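Local structure of uncharacterized protein MG027 (Mycoplasma genitalium, 1Q8C) at residues 15-20 with 55-60; 19-24 with 41-46; 108-113 with 146-151. The protein is of unknown function, but shares the all-helical fold of NusB proteins and may, like them, have a role connected with RNA. One frame throughout, in Å; residues are numbered along the deposited sequence.

Contact 1: 15-20 with 55-60; sequences TQRRIA and EWQKLI. With NA (sodium ion), chain K.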
ATOM      1  N   THR A  15       3.154 -12.429   3.009  1.00 43.37           N
ATOM      2  CA  THR A  15       4.135 -11.359   2.811  1.00 43.38           C
ATOM      3  C   THR A  15       4.541 -11.229   1.346  1.00 43.70           C
ATOM      4  O   THR A  15       4.527 -10.124   0.800  1.00 43.96           O
ATOM      5  CB  THR A  15       5.395 -11.570   3.676  1.00 43.37           C
ATOM      6  OG1 THR A  15       5.043 -11.608   5.061  1.00 42.22           O
ATOM      7  CG2 THR A  15       6.337 -10.373   3.560  1.00 43.80           C
ATOM      8  N   GLN A  16       4.897 -12.346   0.717  1.00 43.63           N
ATOM      9  CA  GLN A  16       5.236 -12.351  -0.708  1.00 43.83           C
ATOM     10  C   GLN A  16       4.087 -11.801  -1.578  1.00 44.13           C
ATOM     11  O   GLN A  16       4.320 -11.075  -2.532  1.00 43.98           O
ATOM     12  CB  GLN A  16       5.622 -13.762  -1.151  1.00 44.10           C
ATOM     13  CG  GLN A  16       6.953 -14.197  -0.543  1.00 44.16           C
ATOM     14  CD  GLN A  16       7.347 -15.584  -0.924  1.00 45.64           C
ATOM     15  OE1 GLN A  16       8.390 -15.783  -1.560  1.00 46.25           O
ATOM     16  NE2 GLN A  16       6.537 -16.561  -0.533  1.00 44.52           N
ATOM     17  N   ARG A  17       2.850 -12.136  -1.219  1.00 44.18           N
ATOM     18  CA  ARG A  17       1.662 -11.666  -1.938  1.00 44.37           C
ATOM     19  C   ARG A  17       1.448 -10.171  -1.794  1.00 44.09           C
ATOM     20  O   ARG A  17       1.037  -9.502  -2.731  1.00 44.48           O
ATOM     21  CB  ARG A  17       0.429 -12.359  -1.396  1.00 44.80           C
ATOM     22  CG  ARG A  17       0.669 -13.771  -1.103  1.00 45.41           C
ATOM     23  CD  ARG A  17      -0.448 -14.617  -1.428  1.00 45.96           C
ATOM     24  NE  ARG A  17      -0.511 -14.762  -2.856  1.00 47.26           N
ATOM     25  CZ  ARG A  17      -0.855 -15.874  -3.469  1.00 45.63           C
ATOM     26  NH1 ARG A  17      -1.168 -16.936  -2.769  1.00 46.17           N
ATOM     27  NH2 ARG A  17      -0.928 -15.897  -4.784  1.00 44.80           N
ATOM     28  N   ARG A  18       1.697  -9.666  -0.597  1.00 44.00           N
ATOM     29  CA  ARG A  18       1.717  -8.241  -0.354  1.00 43.59           C
ATOM     30  C   ARG A  18       2.795  -7.552  -1.199  1.00 43.50           C
ATOM     31  O   ARG A  18       2.532  -6.526  -1.808  1.00 43.93           O
ATOM     32  CB  ARG A  18       1.932  -7.989   1.141  1.00 43.57           C
ATOM     33  CG  ARG A  18       0.702  -8.227   1.999  1.00 42.78           C
ATOM     34  CD  ARG A  18       0.911  -7.871   3.464  1.00 43.75           C
ATOM     35  NE  ARG A  18      -0.252  -8.241   4.267  1.00 44.43           N
ATOM     36  CZ  ARG A  18      -0.380  -9.357   4.991  1.00 43.69           C
ATOM     37  NH1 ARG A  18       0.611 -10.235   5.091  1.00 43.03           N
ATOM     38  NH2 ARG A  18      -1.530  -9.586   5.626  1.00 43.09           N
ATOM     39  N   ILE A  19       3.997  -8.114  -1.262  1.00 43.36           N
ATOM     40  CA  ILE A  19       5.084  -7.538  -2.081  1.00 43.42           C
ATOM     41  C   ILE A  19       4.655  -7.413  -3.550  1.00 43.27           C
ATOM     42  O   ILE A  19       4.895  -6.393  -4.191  1.00 42.37           O
ATOM     43  CB  ILE A  19       6.406  -8.347  -1.905  1.00 43.40           C
ATOM     44  CG1 ILE A  19       6.990  -8.113  -0.497  1.00 44.05           C
ATOM     45  CG2 ILE A  19       7.426  -7.957  -2.944  1.00 44.13           C
ATOM     46  CD1 ILE A  19       8.142  -9.058  -0.078  1.00 43.47           C
ATOM     47  N   ALA A  20       3.964  -8.432  -4.065  1.00 43.20           N
ATOM     48  CA  ALA A  20       3.452  -8.401  -5.432  1.00 43.45           C
ATOM     49  C   ALA A  20       2.480  -7.236  -5.694  1.00 43.46           C
ATOM     50  O   ALA A  20       2.493  -6.646  -6.764  1.00 43.92           O
ATOM     51  CB  ALA A  20       2.798  -9.753  -5.798  1.00 43.52           C
ATOM     52  N   GLU A  55      -7.341 -14.438  -5.547  1.00 43.45           N
ATOM     53  CA  GLU A  55      -8.448 -13.523  -5.293  1.00 43.72           C
ATOM     54  C   GLU A  55      -8.161 -12.598  -4.090  1.00 43.50           C
ATOM     55  O   GLU A  55      -8.585 -11.462  -4.101  1.00 43.48           O
ATOM     56  CB  GLU A  55      -9.764 -14.292  -5.137  1.00 43.94           C
ATOM     57  CG  GLU A  55     -10.279 -14.963  -6.437  1.00 44.27           C
ATOM     58  CD  GLU A  55     -10.557 -13.970  -7.566  1.00 46.21           C
ATOM     59  OE1 GLU A  55     -10.598 -14.391  -8.742  1.00 47.05           O
ATOM     60  OE2 GLU A  55     -10.729 -12.757  -7.286  1.00 47.72           O
ATOM     61  N   TRP A  56      -7.413 -13.060  -3.093  1.00 43.34           N
ATOM     62  CA  TRP A  56      -7.066 -12.215  -1.942  1.00 43.52           C
ATOM     63  C   TRP A  56      -6.343 -10.920  -2.413  1.00 43.61           C
ATOM     64  O   TRP A  56      -6.699  -9.828  -2.025  1.00 43.41           O
ATOM     65  CB  TRP A  56      -6.214 -13.009  -0.928  1.00 43.87           C
ATOM     66  CG  TRP A  56      -5.960 -12.290   0.374  1.00 43.45           C
ATOM     67  CD1 TRP A  56      -6.819 -12.179   1.426  1.00 42.20           C
ATOM     68  CD2 TRP A  56      -4.769 -11.564   0.755  1.00 43.42           C
ATOM     69  NE1 TRP A  56      -6.244 -11.434   2.428  1.00 42.06           N
ATOM     70  CE2 TRP A  56      -4.991 -11.045   2.046  1.00 42.22           C
ATOM     71  CE3 TRP A  56      -3.539 -11.298   0.133  1.00 43.20           C
ATOM     72  CZ2 TRP A  56      -4.042 -10.287   2.722  1.00 41.98           C
ATOM     73  CZ3 TRP A  56      -2.595 -10.541   0.816  1.00 42.26           C
ATOM     74  CH2 TRP A  56      -2.855 -10.053   2.090  1.00 42.77           C
ATOM     75  N   GLN A  57      -5.350 -11.064  -3.280  1.00 43.49           N
ATOM     76  CA  GLN A  57      -4.569  -9.950  -3.826  1.00 43.50           C
ATOM     77  C   GLN A  57      -5.411  -9.044  -4.764  1.00 43.70           C
ATOM     78  O   GLN A  57      -5.262  -7.828  -4.771  1.00 44.03           O
ATOM     79  CB  GLN A  57      -3.380 -10.509  -4.619  1.00 43.39           C
ATOM     80  CG  GLN A  57      -2.278 -11.140  -3.791  1.00 42.77           C
ATOM     81  CD  GLN A  57      -1.248 -11.837  -4.639  1.00 43.15           C
ATOM     82  OE1 GLN A  57      -0.096 -11.441  -4.666  1.00 44.56           O
ATOM     83  NE2 GLN A  57      -1.659 -12.866  -5.337  1.00 43.05           N
ATOM     84  N   LYS A  58      -6.258  -9.672  -5.571  1.00 43.64           N
ATOM     85  CA  LYS A  58      -7.148  -8.985  -6.504  1.00 44.03           C
ATOM     86  C   LYS A  58      -8.167  -8.125  -5.777  1.00 43.93           C
ATOM     87  O   LYS A  58      -8.635  -7.118  -6.323  1.00 44.32           O
ATOM     88  CB  LYS A  58      -7.895 -10.022  -7.380  1.00 44.15           C
ATOM     89  CG  LYS A  58      -7.030 -10.618  -8.518  1.00 44.85           C
ATOM     90  CD  LYS A  58      -7.632 -11.933  -9.087  1.00 44.77           C
ATOM     91  CE  LYS A  58      -6.681 -12.609 -10.072  1.00 44.82           C
ATOM     92  NZ  LYS A  58      -7.270 -13.801 -10.802  1.00 44.71           N
ATOM     93  N   LEU A  59      -8.512  -8.507  -4.553  1.00 43.68           N
ATOM     94  CA  LEU A  59      -9.470  -7.703  -3.780  1.00 43.94           C
ATOM     95  C   LEU A  59      -8.768  -6.450  -3.235  1.00 43.93           C
ATOM     96  O   LEU A  59      -9.386  -5.400  -3.141  1.00 43.87           O
ATOM     97  CB  LEU A  59     -10.092  -8.507  -2.642  1.00 43.92           C
ATOM     98  CG  LEU A  59     -11.605  -8.693  -2.379  1.00 45.08           C
ATOM     99  CD1 LEU A  59     -11.946  -8.248  -0.945  1.00 44.80           C
ATOM    100  CD2 LEU A  59     -12.569  -8.062  -3.428  1.00 44.75           C
ATOM    101  N   ILE A  60      -7.488  -6.561  -2.894  1.00 43.56           N
ATOM    102  CA  ILE A  60      -6.689  -5.401  -2.453  1.00 43.56           C
ATOM    103  C   ILE A  60      -6.563  -4.392  -3.604  1.00 43.70           C
ATOM    104  O   ILE A  60      -6.735  -3.195  -3.413  1.00 44.20           O
ATOM    105  CB  ILE A  60      -5.260  -5.847  -1.955  1.00 43.22           C
ATOM    106  CG1 ILE A  60      -5.386  -6.691  -0.689  1.00 43.72           C
ATOM    107  CG2 ILE A  60      -4.337  -4.621  -1.670  1.00 43.25           C
ATOM    108  CD1 ILE A  60      -4.098  -7.405  -0.235  1.00 43.58           C
TER
HETATM  109 NA    NA K 161      -8.647  -6.587  -9.031  1.00 55.13          NA
HETATM  110  O   HOH W   1      -7.612  -7.899 -10.861  1.00 49.93           O
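Arg18 lies against the indole of Trp56 where helix 14-28 crosses the start of helix 55-81, within the all-helical fold that this protein shares with NusB. The axes of the short segments 15-20 and 55-60 approach to 10.1 Å, with a signed crossing angle of -40°. From CB, chi1 of -76° sets CG of Arg18 beside its backbone N, and there CG lies in the plane of the indole, at its edge, 4.0 Å from CH2 of Trp56. The chain then runs extended to NE, which is 3.8 Å from the same CH2 and carries a salt bridge to Glu112. At the tip, CH2 of Trp56 sits over one face of the Arg18 guanidinium, offset toward its rim, with the guanidinium and ring planes 87° apart; NH2 of Arg18 reaches CZ2 of Trp56 at 3.9 Å. The indole has further neighbours: Ile60 CD1 over one face, offset toward the rim, with His116 stacked on the ring and Arg14 in a cation-pi contact. Beside this pair, the side chains of Arg17 and Gln57 cross at about a right angle, CB of Arg17 lying 3.8 Å from CG of Gln57, and the methyl of Ala20 borders the Gln57 amide. Phe43 of helix 36-45 also touches Gln57. One turn of helix 55-81 serves a sodium ion, bound by the carbonyl O of Lys58 at 2.8 Å and by a water.

Contact 2: 19-24 with 41-46; sequences IAVVEF and ADFLEY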
ATOM      1  N   ILE A  19       3.997  -8.114  -1.262  1.00 43.36           N
ATOM      2  CA  ILE A  19       5.084  -7.538  -2.081  1.00 43.42           C
ATOM      3  C   ILE A  19       4.655  -7.413  -3.550  1.00 43.27           C
ATOM      4  O   ILE A  19       4.895  -6.393  -4.191  1.00 42.37           O
ATOM      5  CB  ILE A  19       6.406  -8.347  -1.905  1.00 43.40           C
ATOM      6  CG1 ILE A  19       6.990  -8.113  -0.497  1.00 44.05           C
ATOM      7  CG2 ILE A  19       7.426  -7.957  -2.944  1.00 44.13           C
ATOM      8  CD1 ILE A  19       8.142  -9.058  -0.078  1.00 43.47           C
ATOM      9  N   ALA A  20       3.964  -8.432  -4.065  1.00 43.20           N
ATOM     10  CA  ALA A  20       3.452  -8.401  -5.432  1.00 43.45           C
ATOM     11  C   ALA A  20       2.480  -7.236  -5.694  1.00 43.46           C
ATOM     12  O   ALA A  20       2.493  -6.646  -6.764  1.00 43.92           O
ATOM     13  CB  ALA A  20       2.798  -9.753  -5.798  1.00 43.52           C
ATOM     14  N   VAL A  21       1.647  -6.892  -4.722  1.00 43.67           N
ATOM     15  CA  VAL A  21       0.727  -5.772  -4.873  1.00 43.41           C
ATOM     16  C   VAL A  21       1.508  -4.454  -4.830  1.00 43.78           C
ATOM     17  O   VAL A  21       1.323  -3.561  -5.667  1.00 43.83           O
ATOM     18  CB  VAL A  21      -0.347  -5.846  -3.794  1.00 43.20           C
ATOM     19  CG1 VAL A  21      -1.328  -4.714  -3.937  1.00 44.15           C
ATOM     20  CG2 VAL A  21      -1.090  -7.199  -3.906  1.00 43.72           C
ATOM     21  N   VAL A  22       2.418  -4.345  -3.870  1.00 43.41           N
ATOM     22  CA  VAL A  22       3.252  -3.156  -3.736  1.00 43.33           C
ATOM     23  C   VAL A  22       4.010  -2.834  -5.031  1.00 43.42           C
ATOM     24  O   VAL A  22       4.029  -1.690  -5.503  1.00 43.60           O
ATOM     25  CB  VAL A  22       4.257  -3.340  -2.591  1.00 43.05           C
ATOM     26  CG1 VAL A  22       5.346  -2.259  -2.643  1.00 43.33           C
ATOM     27  CG2 VAL A  22       3.539  -3.291  -1.238  1.00 43.39           C
ATOM     28  N   GLU A  23       4.645  -3.840  -5.607  1.00 43.51           N
ATOM     29  CA  GLU A  23       5.423  -3.638  -6.825  1.00 44.21           C
ATOM     30  C   GLU A  23       4.502  -3.188  -7.954  1.00 43.84           C
ATOM     31  O   GLU A  23       4.854  -2.314  -8.733  1.00 43.80           O
ATOM     32  CB  GLU A  23       6.192  -4.904  -7.223  1.00 44.41           C
ATOM     33  CG  GLU A  23       7.702  -4.739  -7.332  1.00 47.56           C
ATOM     34  CD  GLU A  23       8.170  -3.345  -7.749  1.00 51.00           C
ATOM     35  OE1 GLU A  23       8.527  -3.173  -8.946  1.00 52.31           O
ATOM     36  OE2 GLU A  23       8.208  -2.419  -6.877  1.00 54.98           O
ATOM     37  N   PHE A  24       3.311  -3.775  -8.002  1.00 43.71           N
ATOM     38  CA  PHE A  24       2.307  -3.408  -9.001  1.00 43.59           C
ATOM     39  C   PHE A  24       1.890  -1.928  -8.881  1.00 43.89           C
ATOM     40  O   PHE A  24       1.950  -1.165  -9.849  1.00 43.83           O
ATOM     41  CB  PHE A  24       1.093  -4.319  -8.836  1.00 43.43           C
ATOM     42  CG  PHE A  24      -0.039  -3.977  -9.732  1.00 43.07           C
ATOM     43  CD1 PHE A  24       0.045  -4.175 -11.094  1.00 43.65           C
ATOM     44  CD2 PHE A  24      -1.219  -3.466  -9.200  1.00 44.06           C
ATOM     45  CE1 PHE A  24      -1.036  -3.839 -11.926  1.00 43.40           C
ATOM     46  CE2 PHE A  24      -2.283  -3.147  -9.996  1.00 43.68           C
ATOM     47  CZ  PHE A  24      -2.190  -3.330 -11.372  1.00 43.91           C
ATOM     48  N   ALA A  41      -7.919  -4.792 -14.644  1.00 44.52           N
ATOM     49  CA  ALA A  41      -7.515  -5.608 -15.812  1.00 44.12           C
ATOM     50  C   ALA A  41      -5.992  -5.628 -16.057  1.00 44.06           C
ATOM     51  O   ALA A  41      -5.463  -6.651 -16.512  1.00 43.84           O
ATOM     52  CB  ALA A  41      -8.233  -5.178 -17.063  1.00 44.44           C
ATOM     53  N   ASP A  42      -5.290  -4.527 -15.751  1.00 43.68           N
ATOM     54  CA  ASP A  42      -3.815  -4.462 -15.832  1.00 43.71           C
ATOM     55  C   ASP A  42      -3.192  -5.477 -14.843  1.00 43.46           C
ATOM     56  O   ASP A  42      -2.182  -6.104 -15.143  1.00 43.35           O
ATOM     57  CB  ASP A  42      -3.283  -3.054 -15.454  1.00 43.44           C
ATOM     58  CG  ASP A  42      -3.517  -1.986 -16.543  1.00 43.89           C
ATOM     59  OD1 ASP A  42      -4.206  -2.240 -17.549  1.00 43.78           O
ATOM     60  OD2 ASP A  42      -3.016  -0.851 -16.450  1.00 44.46           O
ATOM     61  N   PHE A  43      -3.801  -5.599 -13.665  1.00 43.45           N
ATOM     62  CA  PHE A  43      -3.388  -6.569 -12.646  1.00 43.90           C
ATOM     63  C   PHE A  43      -3.463  -7.986 -13.160  1.00 44.03           C
ATOM     64  O   PHE A  43      -2.588  -8.768 -12.864  1.00 44.97           O
ATOM     65  CB  PHE A  43      -4.234  -6.480 -11.367  1.00 43.96           C
ATOM     66  CG  PHE A  43      -3.580  -7.130 -10.139  1.00 44.08           C
ATOM     67  CD1 PHE A  43      -2.252  -6.857  -9.804  1.00 43.80           C
ATOM     68  CD2 PHE A  43      -4.315  -7.968  -9.310  1.00 43.48           C
ATOM     69  CE1 PHE A  43      -1.671  -7.418  -8.672  1.00 43.59           C
ATOM     70  CE2 PHE A  43      -3.745  -8.532  -8.171  1.00 43.62           C
ATOM     71  CZ  PHE A  43      -2.426  -8.250  -7.842  1.00 43.69           C
ATOM     72  N   LEU A  44      -4.492  -8.325 -13.930  1.00 44.08           N
ATOM     73  CA  LEU A  44      -4.542  -9.635 -14.553  1.00 44.07           C
ATOM     74  C   LEU A  44      -3.375  -9.900 -15.514  1.00 44.07           C
ATOM     75  O   LEU A  44      -2.833 -11.014 -15.505  1.00 44.23           O
ATOM     76  CB  LEU A  44      -5.849  -9.858 -15.305  1.00 44.30           C
ATOM     77  CG  LEU A  44      -7.163  -9.674 -14.550  1.00 45.09           C
ATOM     78  CD1 LEU A  44      -8.278 -10.300 -15.362  1.00 44.95           C
ATOM     79  CD2 LEU A  44      -7.099 -10.264 -13.141  1.00 46.54           C
ATOM     80  N   GLU A  45      -2.997  -8.911 -16.337  1.00 43.63           N
ATOM     81  CA  GLU A  45      -1.873  -9.061 -17.288  1.00 43.73           C
ATOM     82  C   GLU A  45      -0.513  -9.100 -16.595  1.00 43.65           C
ATOM     83  O   GLU A  45       0.498  -9.467 -17.211  1.00 43.39           O
ATOM     84  CB  GLU A  45      -1.836  -7.915 -18.286  1.00 43.72           C
ATOM     85  CG  GLU A  45      -3.013  -7.873 -19.240  1.00 43.88           C
ATOM     86  CD  GLU A  45      -2.631  -7.231 -20.545  1.00 43.56           C
ATOM     87  OE1 GLU A  45      -2.805  -6.003 -20.636  1.00 42.78           O
ATOM     88  OE2 GLU A  45      -2.143  -7.946 -21.462  1.00 43.35           O
ATOM     89  N   TYR A  46      -0.510  -8.671 -15.336  1.00 43.48           N
ATOM     90  CA  TYR A  46       0.665  -8.631 -14.467  1.00 43.50           C
ATOM     91  C   TYR A  46       1.014 -10.024 -13.900  1.00 43.42           C
ATOM     92  O   TYR A  46       2.092 -10.219 -13.360  1.00 43.46           O
ATOM     93  CB  TYR A  46       0.325  -7.719 -13.291  1.00 43.56           C
ATOM     94  CG  TYR A  46       1.462  -7.389 -12.371  1.00 43.34           C
ATOM     95  CD1 TYR A  46       2.541  -6.660 -12.830  1.00 44.40           C
ATOM     96  CD2 TYR A  46       1.428  -7.760 -11.026  1.00 44.40           C
ATOM     97  CE1 TYR A  46       3.557  -6.329 -12.000  1.00 45.22           C
ATOM     98  CE2 TYR A  46       2.454  -7.443 -10.186  1.00 45.29           C
ATOM     99  CZ  TYR A  46       3.516  -6.723 -10.686  1.00 46.09           C
ATOM    100  OH  TYR A  46       4.576  -6.381  -9.891  1.00 48.75           O
TER
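Phe24 meets Phe43 over a ring face and Tyr46 by its own edge, so that three aromatic side chains carry the contact between helix 14-28 and the 41-46 segment at the C-terminal end of helix 36-45. The short segments run steeply across each other, with 116° between their directions. Phe24 points its CB toward 41-46, and CG is anti to the backbone N (chi1 176°). Phe43 brings CD1 over the centre of the Phe24 ring, 3.5 Å above its plane, in an edge-to-face pair whose centroids are 4.7 Å apart. In the second edge-to-face pair Phe24 presents its edge to the face of Tyr46: its CD1 lies over the centre of the Tyr46 ring, 3.7 Å above the plane, with the two rings inclined at 53°. CB of Phe24 adds a CH-pi contact over the face of the Tyr46 ring, 4.1 Å from its centroid. The far end of Phe24 abuts backbone, CZ standing 3.6 Å from the N of Phe43, while Asp42, whose carboxylate is paired with Lys34, contributes its CB at 4.2 Å from the same CZ. The OH of Tyr46 lies 3.5 Å from CB of Glu23, and Arg51 makes a cation-pi contact with the tyrosine ring. Val61 of helix 55-81 touches both phenylalanines. Phe24, Phe43 and Tyr46 thus form an aromatic cluster within the NusB-like fold.

Contact 3: 108-113 with 146-151; sequences CALSEQ and LLDKLL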
ATOM      1  N   CYS A 108      -0.809   0.270  -0.186  1.00 43.57           N
ATOM      2  CA  CYS A 108      -1.177  -1.145  -0.149  1.00 44.00           C
ATOM      3  C   CYS A 108      -1.847  -1.457   1.181  1.00 43.93           C
ATOM      4  O   CYS A 108      -2.845  -2.161   1.220  1.00 44.19           O
ATOM      5  CB  CYS A 108       0.039  -2.050  -0.409  1.00 44.30           C
ATOM      6  SG  CYS A 108      -0.275  -3.856  -0.319  1.00 45.18           S
ATOM      7  N   ALA A 109      -1.297  -0.900   2.261  1.00 43.97           N
ATOM      8  CA  ALA A 109      -1.814  -1.067   3.617  1.00 43.77           C
ATOM      9  C   ALA A 109      -3.233  -0.507   3.784  1.00 43.64           C
ATOM     10  O   ALA A 109      -4.088  -1.118   4.450  1.00 43.36           O
ATOM     11  CB  ALA A 109      -0.863  -0.386   4.618  1.00 43.51           C
ATOM     12  N   LEU A 110      -3.448   0.676   3.215  1.00 43.38           N
ATOM     13  CA  LEU A 110      -4.762   1.308   3.154  1.00 43.28           C
ATOM     14  C   LEU A 110      -5.728   0.457   2.348  1.00 43.28           C
ATOM     15  O   LEU A 110      -6.881   0.285   2.725  1.00 43.15           O
ATOM     16  CB  LEU A 110      -4.668   2.676   2.475  1.00 43.42           C
ATOM     17  CG  LEU A 110      -3.842   3.754   3.182  1.00 42.92           C
ATOM     18  CD1 LEU A 110      -3.737   5.034   2.377  1.00 43.07           C
ATOM     19  CD2 LEU A 110      -4.489   4.053   4.490  1.00 43.67           C
ATOM     20  N   SER A 111      -5.247  -0.056   1.222  1.00 43.42           N
ATOM     21  CA  SER A 111      -6.072  -0.848   0.319  1.00 43.38           C
ATOM     22  C   SER A 111      -6.459  -2.141   0.989  1.00 43.69           C
ATOM     23  O   SER A 111      -7.578  -2.599   0.822  1.00 43.44           O
ATOM     24  CB  SER A 111      -5.324  -1.150  -0.985  1.00 43.77           C
ATOM     25  OG  SER A 111      -4.923   0.046  -1.627  1.00 43.48           O
ATOM     26  N   GLU A 112      -5.538  -2.695   1.783  1.00 44.09           N
ATOM     27  CA  GLU A 112      -5.743  -3.986   2.404  1.00 44.16           C
ATOM     28  C   GLU A 112      -6.660  -3.875   3.600  1.00 44.39           C
ATOM     29  O   GLU A 112      -7.479  -4.752   3.848  1.00 44.15           O
ATOM     30  CB  GLU A 112      -4.413  -4.639   2.826  1.00 44.48           C
ATOM     31  CG  GLU A 112      -4.659  -5.935   3.592  1.00 44.23           C
ATOM     32  CD  GLU A 112      -3.421  -6.720   3.997  1.00 45.11           C
ATOM     33  OE1 GLU A 112      -3.614  -7.700   4.751  1.00 43.09           O
ATOM     34  OE2 GLU A 112      -2.290  -6.389   3.568  1.00 46.17           O
ATOM     35  N   GLN A 113      -6.514  -2.815   4.375  1.00 44.54           N
ATOM     36  CA  GLN A 113      -7.403  -2.657   5.504  1.00 44.36           C
ATOM     37  C   GLN A 113      -8.819  -2.475   5.002  1.00 44.54           C
ATOM     38  O   GLN A 113      -9.769  -2.925   5.634  1.00 44.82           O
ATOM     39  CB  GLN A 113      -7.002  -1.484   6.376  1.00 44.28           C
ATOM     40  CG  GLN A 113      -7.865  -1.435   7.618  1.00 44.22           C
ATOM     41  CD  GLN A 113      -7.288  -0.571   8.715  1.00 43.60           C
ATOM     42  OE1 GLN A 113      -6.931  -1.072   9.767  1.00 44.06           O
ATOM     43  NE2 GLN A 113      -7.230   0.722   8.482  1.00 42.26           N
ATOM     44  N   LEU A 146      -1.414   6.788  12.474  1.00 44.21           N
ATOM     45  CA  LEU A 146      -2.498   7.746  12.241  1.00 44.31           C
ATOM     46  C   LEU A 146      -3.456   7.384  11.081  1.00 44.21           C
ATOM     47  O   LEU A 146      -4.648   7.665  11.189  1.00 44.06           O
ATOM     48  CB  LEU A 146      -1.925   9.156  12.036  1.00 44.24           C
ATOM     49  CG  LEU A 146      -1.422   9.812  13.334  1.00 44.67           C
ATOM     50  CD1 LEU A 146      -0.113  10.556  13.096  1.00 44.80           C
ATOM     51  CD2 LEU A 146      -2.476  10.754  13.965  1.00 44.51           C
ATOM     52  N   LEU A 147      -2.965   6.768   9.998  1.00 44.14           N
ATOM     53  CA  LEU A 147      -3.825   6.483   8.839  1.00 44.18           C
ATOM     54  C   LEU A 147      -4.670   5.211   8.918  1.00 44.32           C
ATOM     55  O   LEU A 147      -5.715   5.153   8.280  1.00 44.30           O
ATOM     56  CB  LEU A 147      -3.028   6.487   7.510  1.00 44.16           C
ATOM     57  CG  LEU A 147      -2.701   7.887   6.949  1.00 44.41           C
ATOM     58  CD1 LEU A 147      -1.818   7.836   5.720  1.00 44.30           C
ATOM     59  CD2 LEU A 147      -3.956   8.676   6.617  1.00 44.67           C
ATOM     60  N   ASP A 148      -4.227   4.203   9.671  1.00 44.37           N
ATOM     61  CA  ASP A 148      -4.973   2.945   9.799  1.00 44.54           C
ATOM     62  C   ASP A 148      -5.810   3.005  11.065  1.00 44.51           C
ATOM     63  O   ASP A 148      -5.464   3.727  12.004  1.00 44.53           O
ATOM     64  CB  ASP A 148      -4.023   1.734   9.914  1.00 44.56           C
ATOM     65  CG  ASP A 148      -3.330   1.366   8.602  1.00 45.40           C
ATOM     66  OD1 ASP A 148      -2.126   0.998   8.667  1.00 46.71           O
ATOM     67  OD2 ASP A 148      -3.909   1.349   7.485  1.00 46.45           O
ATOM     68  N   LYS A 149      -6.884   2.217  11.094  1.00 44.61           N
ATOM     69  CA  LYS A 149      -7.732   2.026  12.281  1.00 44.65           C
ATOM     70  C   LYS A 149      -7.279   0.772  13.065  1.00 44.66           C
ATOM     71  O   LYS A 149      -7.055  -0.297  12.467  1.00 44.13           O
ATOM     72  CB  LYS A 149      -9.212   1.868  11.875  1.00 44.48           C
ATOM     73  CG  LYS A 149      -9.469   0.629  10.990  1.00 45.12           C
ATOM     74  CD  LYS A 149     -10.926   0.401  10.513  1.00 44.74           C
ATOM     75  CE  LYS A 149     -10.966  -0.623   9.322  1.00 43.79           C
ATOM     76  NZ  LYS A 149     -10.701  -2.031   9.707  1.00 41.79           N
ATOM     77  N   LEU A 150      -7.125   0.904  14.383  1.00 44.67           N
ATOM     78  CA  LEU A 150      -6.951  -0.263  15.256  1.00 45.10           C
ATOM     79  C   LEU A 150      -8.373  -0.638  15.611  1.00 45.40           C
ATOM     80  O   LEU A 150      -9.155   0.241  15.980  1.00 45.84           O
ATOM     81  CB  LEU A 150      -6.136   0.083  16.521  1.00 45.06           C
ATOM     82  CG  LEU A 150      -5.626  -0.993  17.521  1.00 45.10           C
ATOM     83  CD1 LEU A 150      -5.356  -2.361  16.922  1.00 45.43           C
ATOM     84  CD2 LEU A 150      -4.363  -0.502  18.244  1.00 44.93           C
ATOM     85  N   LEU A 151      -8.704  -1.924  15.504  1.00 45.67           N
ATOM     86  CA  LEU A 151     -10.094  -2.396  15.585  1.00 45.84           C
ATOM     87  C   LEU A 151     -10.675  -2.241  16.991  1.00 46.21           C
ATOM     88  O   LEU A 151     -10.766  -3.186  17.786  1.00 46.63           O
ATOM     89  CB  LEU A 151     -10.217  -3.863  15.106  1.00 45.82           C
ATOM     90  CG  LEU A 151      -9.340  -4.376  13.949  1.00 45.48           C
ATOM     91  CD1 LEU A 151      -9.422  -5.907  13.822  1.00 45.62           C
ATOM     92  CD2 LEU A 151      -9.667  -3.729  12.624  1.00 45.19           C
ATOM     93  OXT LEU A 151     -11.082  -1.144  17.408  1.00 46.72           O
TER
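Gln113 takes the largest share of this contact, its extended side chain pressing into the backbone and aliphatic chain of Lys149. CG of Gln113 is anti to the backbone N (chi1 -174°), and the chain runs extended beyond it. The amide carbon CD of Gln113 then comes within 3.4 Å of CG of Lys149 and 3.7 Å of its backbone N, so the flat amide group lies close against the tail. In the lysine a chi1 of 62° lodges CG between the backbone N and the carbonyl carbon. CE of Lys149 lies 3.6 Å from CG of Gln113, and the bend at chi4 brings NZ near the same atom. Here helix 100-116 of the NusB-like helical fold receives the irregular final residues of the chain, and Leu123 of helix 120-133 also touches Gln113. Asp148, a tail residue, is buried against helix 100-116. Its side chain borders the Gln113 amide, and Thr143 and Lys120 also touch it. Packing is slacker toward Leu147, where CD2 of Leu110 is a lone methyl contact, 4.1 Å from CB of Leu147 and no nearer to the carboxylate OD2 of Asp148. Leu110 itself is buried, also meeting Phe71 of helix 55-81. On the solvent side Lys149 is exposed, its side chain also touching Asn117.

Contacts 1 and 2 both use helix 14-28, share Ile19 and Ala20, and touch through Ile60 against Val21 and Gln57 against Phe43, so three helices meet in one region. Contact 3 lies across the chain's centre from contact 2, about 20 Å away between centres, and joins a helix to the irregular C-terminal tail. Contacts 1 and 3 are the more buried and the more polar: contact 1 sets guanidinium groups against an indole and an amide, contact 3 an amide against a lysine chain and backbone. A salt bridge of Arg18 to Glu112 links their helices. Contact 2, only partly buried, is chiefly aromatic. Cys108 packs on Val21 and Val22, bringing helix 100-116 against the shared helix.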